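Local coordinates for protein alkaline phosphatase (Antarctic bacterium, PDB 2W5V) that probably hydrolyses phosphate monoesters at alkaline pH, as a metal-dependent phosphatase with two zinc ions and a magnesium ion at its active centre, at residues B[127-132]-B[136-141]; B[164-169]-B[192-197]; B[113-118]-B[248-253]. The protein carries 1 engineered substitution. One frame throughout, in Å; residues are numbered along the deposited sequence.

Contact 1 of 3, residues B[127-132]-B[136-141]; sequences VVATSS and ATPASF. With MG (magnesium ion), chain I.
Pro138 packs against Val127 and Ala129 of strand 124-129, and its ring is met at one corner after another. Its CB sits 3.7 Å from Val127 CG1, the two side chains crossing at about a right angle. One atom further, Pro138 CG comes within 3.6 Å of Ala129 CB, and the backbone O of Ser132 lies 3.8 Å from that same CG. Val127 has its CG1 anti to the backbone N (chi1 170°), which aims this methyl at the proline and leaves CG2 for a looser contact with CB of Phe141.

This is the point where a strand of the alkaline phosphatase core leaves the C-terminal edge of the sheet and turns through a short loop, which includes the engineered Asp135, into helix 136-139, bringing Thr137 to the magnesium site. Thr137 OG1 binds the ion at 2.2 Å; Asp43, Glu254 and three waters complete six ligands. One of these waters, water 1, links the two segments: it donates to Ser131 OG over 3.2 Å and weakly accepts from Thr137 N. Ser131 OG in turn donates to Ser132 O at 3.0 Å, approaching 32° out of the carbonyl plane. Replacing Ser131 by an alanine removes this hydroxyl, which would probably leave the magnesium-bound water without this acceptor and Ser132 O without this donor. At the start of the helix, Ala136 O is gripped from opposite faces of its plane by the backbone N and the OG of Ser140, while Phe141 N bonds to Pro138 O.

Contact 2 of 3, residues B[164-169]-B[192-197]; sequences DFFAGG and FTINTT
Phe166 and Ile194 sit on parallel strands that are not neighbours: strand 210-214 runs between 165-169 and 192-195, so their CA atoms stay 9.5 Å apart. Asp164 CA and Phe192 CA come closer, 8.0 Å apart, and no hydrogen bond joins the two segments. What bridges the gap is side chain above the intervening strand. Phe166, with CG between its backbone N and carbonyl carbon (chi1 69°), bends its ring over toward the outer strand. There Phe192 CE2 meets the edge of that ring, near its plane, 3.7 Å from Phe166 CE2. The two rings are turned 55° against each other with centroids 5.5 Å apart. Further along, Ile194 CD1 approaches Phe166 CZ obliquely at 4.0 Å. Leu187 of helix 183-188 touches both phenylalanines, and Leu184 of the same helix packs on Ile194. Phe165 takes the other face of the sheet, against helix 230-242. Strand 165-169, helix 183-188 and strand 192-195 thus form a beta-alpha-beta crossover that skips one strand, at the edge of the layered alpha/beta fold of the alkaline phosphatases.

Contact 3 of 3, residues B[113-118]-B[248-253]; sequences SIVEIA and AFFIMS
Phe250 reaches Ile114 because CG stands anti to its backbone N (chi1 170°), carrying the ring out from strand 249-255 toward helix 114-120. On the helix, Ile114 turns CG1 anti to its own N (chi1 -166°), which leaves the CG2 methyl facing the strand, while Val115 has CG2 beside its backbone N. The two methyls converge on the far end of the ring: Ile114 CG2 lies 3.8 Å from Phe250 CZ, and Val115 CG2 lies 4.1 Å from Phe250 CE2. The methyls come in obliquely to the ring, and the side chains as a whole cross the phenylalanine at about a right angle. Phe249 and Ile251, the strand neighbours of Phe250, turn to the opposite face and touch helix 230-242, so the sheet is sandwiched between helices here. The helix begins with a capping box, in which Ser113 OG accepts from Glu116 N at 3.2 Å and Glu116 OE1 accepts from Ser113 N at 2.9 Å; the second carboxylate oxygen of Glu116 bonds to His144. Polar groups therefore serve the start of the helix, whereas between 113-118 and 248-253 the join is apolar, resting on buried methyl and ring carbons with no hydrogen bond across it.

Of the six segments, 113-118 on helix 114-120 comes first along the chain and opens contact 3. The next strand, 124-129, leads straight into contact 1, which closes at once across three residues. Contact 2 follows in series, opening at 164-169 and closing at 192-197 after 22 residues. Only with 248-253 does contact 3 close, across 129 residues, so contacts 1 and 2 are both nested in its loop and none cross. The sheet joins them: strand 124-129 lies between 165-169 and 249-255, with Ala129 N 3.0 Å from Ala167 O and Val128 N 2.9 Å from Met252 O. Together they tie an outer strand, the magnesium-side turn and a flanking helix to one sheet.

Contact 1 of 3, residues B[127-132]-B[136-141]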
loop_
_atom_site.group_PDB
_atom_site.type_symbol
_atom_site.label_atom_id
_atom_site.label_comp_id
_atom_site.label_asym_id
_atom_site.label_seq_id
_atom_site.Cartn_x
_atom_site.Cartn_y
_atom_site.Cartn_z
ATOM N N VAL B 127 -1.731 -14.822 -22.877
ATOM C CA VAL B 127 -1.597 -15.121 -21.462
ATOM C C VAL B 127 -0.249 -15.786 -21.180
ATOM O O VAL B 127 0.102 -16.794 -21.804
ATOM C CB VAL B 127 -2.738 -16.027 -20.995
ATOM C CG1 VAL B 127 -2.473 -16.539 -19.603
ATOM C CG2 VAL B 127 -4.058 -15.269 -21.049
ATOM N N VAL B 128 0.506 -15.212 -20.250
ATOM C CA VAL B 128 1.813 -15.740 -19.868
ATOM C C VAL B 128 1.828 -16.002 -18.366
ATOM O O VAL B 128 1.233 -15.232 -17.601
ATOM C CB VAL B 128 2.941 -14.747 -20.242
ATOM C CG1 VAL B 128 4.272 -15.195 -19.661
ATOM C CG2 VAL B 128 3.031 -14.598 -21.754
ATOM N N ALA B 129 2.490 -17.081 -17.939
ATOM C CA ALA B 129 2.537 -17.442 -16.521
ATOM C C ALA B 129 3.770 -18.279 -16.184
ATOM O O ALA B 129 4.274 -18.993 -17.041
ATOM C CB ALA B 129 1.285 -18.203 -16.140
ATOM N N THR B 130 4.237 -18.211 -14.935
ATOM C CA THR B 130 5.364 -19.045 -14.505
ATOM C C THR B 130 4.889 -20.316 -13.806
ATOM O O THR B 130 5.684 -21.202 -13.496
ATOM C CB THR B 130 6.369 -18.293 -13.604
ATOM O OG1 THR B 130 5.699 -17.811 -12.433
ATOM C CG2 THR B 130 6.982 -17.123 -14.351
ATOM N N SER B 131 3.589 -20.397 -13.556
ATOM C CA SER B 131 2.983 -21.639 -13.094
ATOM C C SER B 131 2.591 -22.463 -14.315
ATOM O O SER B 131 2.931 -22.123 -15.450
ATOM C CB SER B 131 1.722 -21.339 -12.276
ATOM O OG SER B 131 0.799 -20.567 -13.040
ATOM N N SER B 132 1.864 -23.547 -14.085
ATOM C CA SER B 132 1.202 -24.219 -15.190
ATOM C C SER B 132 0.256 -23.221 -15.845
ATOM O O SER B 132 -0.304 -22.344 -15.175
ATOM C CB SER B 132 0.422 -25.435 -14.687
ATOM O OG SER B 132 -0.501 -25.886 -15.662
ATOM N N ALA B 136 -4.791 -21.346 -11.483
ATOM C CA ALA B 136 -5.975 -20.514 -11.291
ATOM C C ALA B 136 -5.912 -19.154 -11.996
ATOM O O ALA B 136 -6.895 -18.723 -12.602
ATOM C CB ALA B 136 -6.262 -20.328 -9.790
ATOM N N THR B 137 -4.771 -18.472 -11.913
ATOM C CA THR B 137 -4.676 -17.120 -12.462
ATOM C C THR B 137 -4.818 -17.058 -13.999
ATOM O O THR B 137 -5.713 -16.367 -14.505
ATOM C CB THR B 137 -3.389 -16.393 -11.994
ATOM O OG1 THR B 137 -3.227 -16.585 -10.589
ATOM C CG2 THR B 137 -3.487 -14.899 -12.276
ATOM N N PRO B 138 -3.946 -17.773 -14.743
ATOM C CA PRO B 138 -4.098 -17.787 -16.205
ATOM C C PRO B 138 -5.456 -18.360 -16.583
ATOM O O PRO B 138 -6.103 -17.850 -17.487
ATOM C CB PRO B 138 -3.009 -18.766 -16.691
ATOM C CG PRO B 138 -2.192 -19.108 -15.544
ATOM C CD PRO B 138 -2.855 -18.643 -14.276
ATOM N N ALA B 139 -5.884 -19.410 -15.891
ATOM C CA ALA B 139 -7.104 -20.123 -16.274
ATOM C C ALA B 139 -8.311 -19.194 -16.275
ATOM O O ALA B 139 -9.178 -19.279 -17.148
ATOM C CB ALA B 139 -7.353 -21.291 -15.341
ATOM N N SER B 140 -8.367 -18.314 -15.284
ATOM C CA SER B 140 -9.497 -17.407 -15.156
ATOM C C SER B 140 -9.649 -16.496 -16.370
ATOM O O SER B 140 -10.711 -15.917 -16.577
ATOM C CB SER B 140 -9.378 -16.559 -13.885
ATOM O OG SER B 140 -9.448 -17.373 -12.729
ATOM N N PHE B 141 -8.599 -16.374 -17.176
ATOM C CA PHE B 141 -8.668 -15.511 -18.352
ATOM C C PHE B 141 -9.087 -16.228 -19.651
ATOM O O PHE B 141 -9.335 -15.575 -20.661
ATOM C CB PHE B 141 -7.356 -14.738 -18.535
ATOM C CG PHE B 141 -7.181 -13.626 -17.532
ATOM C CD1 PHE B 141 -6.756 -13.905 -16.242
ATOM C CD2 PHE B 141 -7.491 -12.315 -17.864
ATOM C CE1 PHE B 141 -6.622 -12.896 -15.300
ATOM C CE2 PHE B 141 -7.352 -11.294 -16.919
ATOM C CZ PHE B 141 -6.920 -11.588 -15.640
HETATM MG MG MG I . -1.520 -17.511 -9.565
HETATM O O HOH W 1 -1.400 -18.940 -11.349
HETATM O O HOH W 2 0.267 -18.288 -8.551
HETATM O O HOH W 3 -2.719 -19.198 -8.547
#

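Contact 2 of 3, residues B[164-169]-B[192-197]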
loop_
_atom_site.group_PDB
_atom_site.type_symbol
_atom_site.label_atom_id
_atom_site.label_comp_id
_atom_site.label_asym_id
_atom_site.label_seq_id
_atom_site.Cartn_x
_atom_site.Cartn_y
_atom_site.Cartn_z
ATOM N N ASP B 164 -4.841 -16.110 -28.632
ATOM C CA ASP B 164 -3.985 -16.158 -29.809
ATOM C C ASP B 164 -2.566 -16.567 -29.439
ATOM O O ASP B 164 -1.810 -17.051 -30.281
ATOM C CB ASP B 164 -3.956 -14.786 -30.474
ATOM C CG ASP B 164 -5.339 -14.329 -30.917
ATOM O OD1 ASP B 164 -5.889 -14.899 -31.894
ATOM O OD2 ASP B 164 -5.876 -13.394 -30.287
ATOM N N PHE B 165 -2.212 -16.369 -28.172
ATOM C CA PHE B 165 -0.856 -16.632 -27.696
ATOM C C PHE B 165 -0.876 -17.091 -26.239
ATOM O O PHE B 165 -1.637 -16.565 -25.432
ATOM C CB PHE B 165 -0.025 -15.348 -27.812
ATOM C CG PHE B 165 1.420 -15.499 -27.395
ATOM C CD1 PHE B 165 2.414 -15.689 -28.346
ATOM C CD2 PHE B 165 1.784 -15.424 -26.059
ATOM C CE1 PHE B 165 3.749 -15.811 -27.966
ATOM C CE2 PHE B 165 3.118 -15.548 -25.670
ATOM C CZ PHE B 165 4.099 -15.740 -26.623
ATOM N N PHE B 166 -0.031 -18.055 -25.889
ATOM C CA PHE B 166 0.191 -18.336 -24.471
ATOM C C PHE B 166 1.568 -18.932 -24.241
ATOM O O PHE B 166 2.178 -19.484 -25.159
ATOM C CB PHE B 166 -0.915 -19.231 -23.880
ATOM C CG PHE B 166 -0.898 -20.654 -24.390
ATOM C CD1 PHE B 166 -0.074 -21.607 -23.806
ATOM C CD2 PHE B 166 -1.714 -21.035 -25.443
ATOM C CE1 PHE B 166 -0.059 -22.918 -24.271
ATOM C CE2 PHE B 166 -1.706 -22.341 -25.911
ATOM C CZ PHE B 166 -0.877 -23.285 -25.321
ATOM N N ALA B 167 2.057 -18.802 -23.014
ATOM C CA ALA B 167 3.340 -19.378 -22.632
ATOM C C ALA B 167 3.333 -19.681 -21.146
ATOM O O ALA B 167 3.010 -18.815 -20.327
ATOM C CB ALA B 167 4.472 -18.423 -22.972
ATOM N N GLY B 168 3.676 -20.915 -20.798
ATOM C CA GLY B 168 3.738 -21.312 -19.405
ATOM C C GLY B 168 4.169 -22.752 -19.253
ATOM O O GLY B 168 4.673 -23.355 -20.201
ATOM N N GLY B 169 3.991 -23.302 -18.055
ATOM C CA GLY B 169 4.192 -24.726 -17.844
ATOM C C GLY B 169 2.888 -25.480 -18.055
ATOM O O GLY B 169 1.944 -24.945 -18.644
ATOM N N PHE B 192 -3.385 -23.731 -33.351
ATOM C CA PHE B 192 -2.229 -23.442 -32.508
ATOM C C PHE B 192 -0.959 -24.113 -33.004
ATOM O O PHE B 192 -0.920 -25.329 -33.180
ATOM C CB PHE B 192 -2.487 -23.863 -31.063
ATOM C CG PHE B 192 -3.213 -22.835 -30.260
ATOM C CD1 PHE B 192 -4.586 -22.908 -30.103
ATOM C CD2 PHE B 192 -2.524 -21.789 -29.671
ATOM C CE1 PHE B 192 -5.258 -21.956 -29.358
ATOM C CE2 PHE B 192 -3.190 -20.837 -28.933
ATOM C CZ PHE B 192 -4.556 -20.922 -28.778
ATOM N N THR B 193 0.076 -23.314 -33.236
ATOM C CA THR B 193 1.417 -23.852 -33.368
ATOM C C THR B 193 1.953 -23.993 -31.951
ATOM O O THR B 193 1.901 -23.044 -31.175
ATOM C CB THR B 193 2.326 -22.926 -34.194
ATOM O OG1 THR B 193 1.836 -22.859 -35.544
ATOM C CG2 THR B 193 3.753 -23.454 -34.208
ATOM N N ILE B 194 2.446 -25.178 -31.603
ATOM C CA ILE B 194 2.887 -25.432 -30.233
ATOM C C ILE B 194 4.376 -25.754 -30.170
ATOM O O ILE B 194 4.862 -26.599 -30.907
ATOM C CB ILE B 194 2.113 -26.608 -29.600
ATOM C CG1 ILE B 194 0.611 -26.320 -29.574
ATOM C CG2 ILE B 194 2.645 -26.919 -28.203
ATOM C CD1 ILE B 194 0.225 -25.139 -28.718
ATOM N N ASN B 195 5.086 -25.082 -29.276
ATOM C CA ASN B 195 6.483 -25.384 -29.019
ATOM C C ASN B 195 6.625 -25.845 -27.575
ATOM O O ASN B 195 6.146 -25.181 -26.651
ATOM C CB ASN B 195 7.350 -24.150 -29.298
ATOM C CG ASN B 195 8.833 -24.413 -29.114
ATOM O OD1 ASN B 195 9.249 -25.051 -28.148
ATOM N ND2 ASN B 195 9.645 -23.905 -30.040
ATOM N N THR B 196 7.264 -26.992 -27.378
ATOM C CA THR B 196 7.450 -27.513 -26.034
ATOM C C THR B 196 8.923 -27.628 -25.696
ATOM O O THR B 196 9.286 -28.294 -24.730
ATOM C CB THR B 196 6.802 -28.894 -25.860
ATOM O OG1 THR B 196 7.478 -29.848 -26.694
ATOM C CG2 THR B 196 5.338 -28.841 -26.240
ATOM N N THR B 197 9.765 -26.977 -26.494
ATOM C CA THR B 197 11.209 -27.055 -26.317
ATOM C C THR B 197 11.774 -25.822 -25.619
ATOM O O THR B 197 12.377 -25.928 -24.553
ATOM C CB THR B 197 11.919 -27.229 -27.663
ATOM O OG1 THR B 197 11.440 -28.417 -28.303
ATOM C CG2 THR B 197 13.414 -27.341 -27.455
#

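Contact 3 of 3, residues B[113-118]-B[248-253]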
loop_
_atom_site.group_PDB
_atom_site.type_symbol
_atom_site.label_atom_id
_atom_site.label_comp_id
_atom_site.label_asym_id
_atom_site.label_seq_id
_atom_site.Cartn_x
_atom_site.Cartn_y
_atom_site.Cartn_z
ATOM N N SER B 113 -15.790 -13.052 -20.156
ATOM C CA SER B 113 -14.500 -12.526 -19.695
ATOM C C SER B 113 -13.958 -11.408 -20.582
ATOM O O SER B 113 -14.438 -11.188 -21.698
ATOM C CB SER B 113 -13.468 -13.653 -19.648
ATOM O OG SER B 113 -12.919 -13.871 -20.938
ATOM N N ILE B 114 -12.932 -10.719 -20.090
ATOM C CA ILE B 114 -12.310 -9.635 -20.843
ATOM C C ILE B 114 -11.626 -10.171 -22.109
ATOM O O ILE B 114 -11.569 -9.488 -23.132
ATOM C CB ILE B 114 -11.304 -8.841 -19.967
ATOM C CG1 ILE B 114 -10.919 -7.517 -20.645
ATOM C CG2 ILE B 114 -10.097 -9.690 -19.673
ATOM C CD1 ILE B 114 -12.091 -6.561 -20.848
ATOM N N VAL B 115 -11.111 -11.395 -22.045
ATOM C CA VAL B 115 -10.536 -12.025 -23.234
ATOM C C VAL B 115 -11.608 -12.298 -24.302
ATOM O O VAL B 115 -11.362 -12.113 -25.497
ATOM C CB VAL B 115 -9.779 -13.327 -22.873
ATOM C CG1 VAL B 115 -9.444 -14.141 -24.116
ATOM C CG2 VAL B 115 -8.507 -12.998 -22.089
ATOM N N GLU B 116 -12.789 -12.746 -23.878
ATOM C CA GLU B 116 -13.879 -12.991 -24.824
ATOM C C GLU B 116 -14.403 -11.685 -25.433
ATOM O O GLU B 116 -14.740 -11.629 -26.615
ATOM C CB GLU B 116 -15.006 -13.791 -24.152
ATOM C CG GLU B 116 -14.581 -15.225 -23.838
ATOM C CD GLU B 116 -15.486 -15.947 -22.836
ATOM O OE1 GLU B 116 -16.169 -15.286 -22.022
ATOM O OE2 GLU B 116 -15.489 -17.196 -22.853
ATOM N N ILE B 117 -14.461 -10.634 -24.623
ATOM C CA ILE B 117 -14.797 -9.299 -25.122
ATOM C C ILE B 117 -13.728 -8.795 -26.095
ATOM O O ILE B 117 -14.038 -8.259 -27.162
ATOM C CB ILE B 117 -14.965 -8.305 -23.946
ATOM C CG1 ILE B 117 -16.275 -8.608 -23.206
ATOM C CG2 ILE B 117 -14.916 -6.856 -24.443
ATOM C CD1 ILE B 117 -16.387 -7.942 -21.857
ATOM N N ALA B 118 -12.459 -8.979 -25.744
ATOM C CA ALA B 118 -11.385 -8.509 -26.611
ATOM C C ALA B 118 -11.515 -9.150 -27.996
ATOM O O ALA B 118 -11.434 -8.473 -29.029
ATOM C CB ALA B 118 -10.039 -8.837 -26.001
ATOM N N ALA B 248 -4.491 -4.367 -32.370
ATOM C CA ALA B 248 -4.492 -4.045 -30.948
ATOM C C ALA B 248 -4.412 -5.350 -30.156
ATOM O O ALA B 248 -4.746 -6.415 -30.675
ATOM C CB ALA B 248 -5.737 -3.279 -30.583
ATOM N N PHE B 249 -3.975 -5.277 -28.906
ATOM C CA PHE B 249 -3.812 -6.490 -28.121
ATOM C C PHE B 249 -4.123 -6.319 -26.643
ATOM O O PHE B 249 -4.083 -5.214 -26.103
ATOM C CB PHE B 249 -2.401 -7.069 -28.307
ATOM C CG PHE B 249 -1.287 -6.183 -27.774
ATOM C CD1 PHE B 249 -0.962 -6.192 -26.420
ATOM C CD2 PHE B 249 -0.548 -5.372 -28.632
ATOM C CE1 PHE B 249 0.066 -5.397 -25.924
ATOM C CE2 PHE B 249 0.490 -4.576 -28.147
ATOM C CZ PHE B 249 0.793 -4.588 -26.791
ATOM N N PHE B 250 -4.454 -7.434 -26.008
ATOM C CA PHE B 250 -4.565 -7.524 -24.568
ATOM C C PHE B 250 -3.677 -8.679 -24.100
ATOM O O PHE B 250 -3.736 -9.768 -24.664
ATOM C CB PHE B 250 -6.019 -7.793 -24.156
ATOM C CG PHE B 250 -6.168 -8.122 -22.702
ATOM C CD1 PHE B 250 -6.342 -7.115 -21.762
ATOM C CD2 PHE B 250 -6.091 -9.434 -22.268
ATOM C CE1 PHE B 250 -6.455 -7.412 -20.422
ATOM C CE2 PHE B 250 -6.206 -9.748 -20.931
ATOM C CZ PHE B 250 -6.387 -8.733 -19.999
ATOM N N ILE B 251 -2.853 -8.439 -23.084
ATOM C CA ILE B 251 -1.990 -9.480 -22.511
ATOM C C ILE B 251 -2.127 -9.483 -20.998
ATOM O O ILE B 251 -2.173 -8.419 -20.377
ATOM C CB ILE B 251 -0.496 -9.220 -22.855
ATOM C CG1 ILE B 251 -0.252 -9.373 -24.352
ATOM C CG2 ILE B 251 0.428 -10.146 -22.075
ATOM C CD1 ILE B 251 1.064 -8.745 -24.817
ATOM N N MET B 252 -2.217 -10.671 -20.407
ATOM C CA MET B 252 -2.058 -10.836 -18.964
ATOM C C MET B 252 -0.810 -11.690 -18.758
ATOM O O MET B 252 -0.731 -12.800 -19.277
ATOM C CB MET B 252 -3.271 -11.538 -18.340
ATOM C CG MET B 252 -3.270 -11.538 -16.802
ATOM S SD MET B 252 -2.102 -12.691 -16.022
ATOM C CE MET B 252 -2.848 -14.263 -16.494
ATOM N N SER B 253 0.169 -11.149 -18.037
ATOM C CA SER B 253 1.367 -11.892 -17.642
ATOM C C SER B 253 1.434 -12.005 -16.120
ATOM O O SER B 253 1.248 -11.015 -15.407
ATOM C CB SER B 253 2.637 -11.196 -18.140
ATOM O OG SER B 253 2.631 -11.096 -19.551
#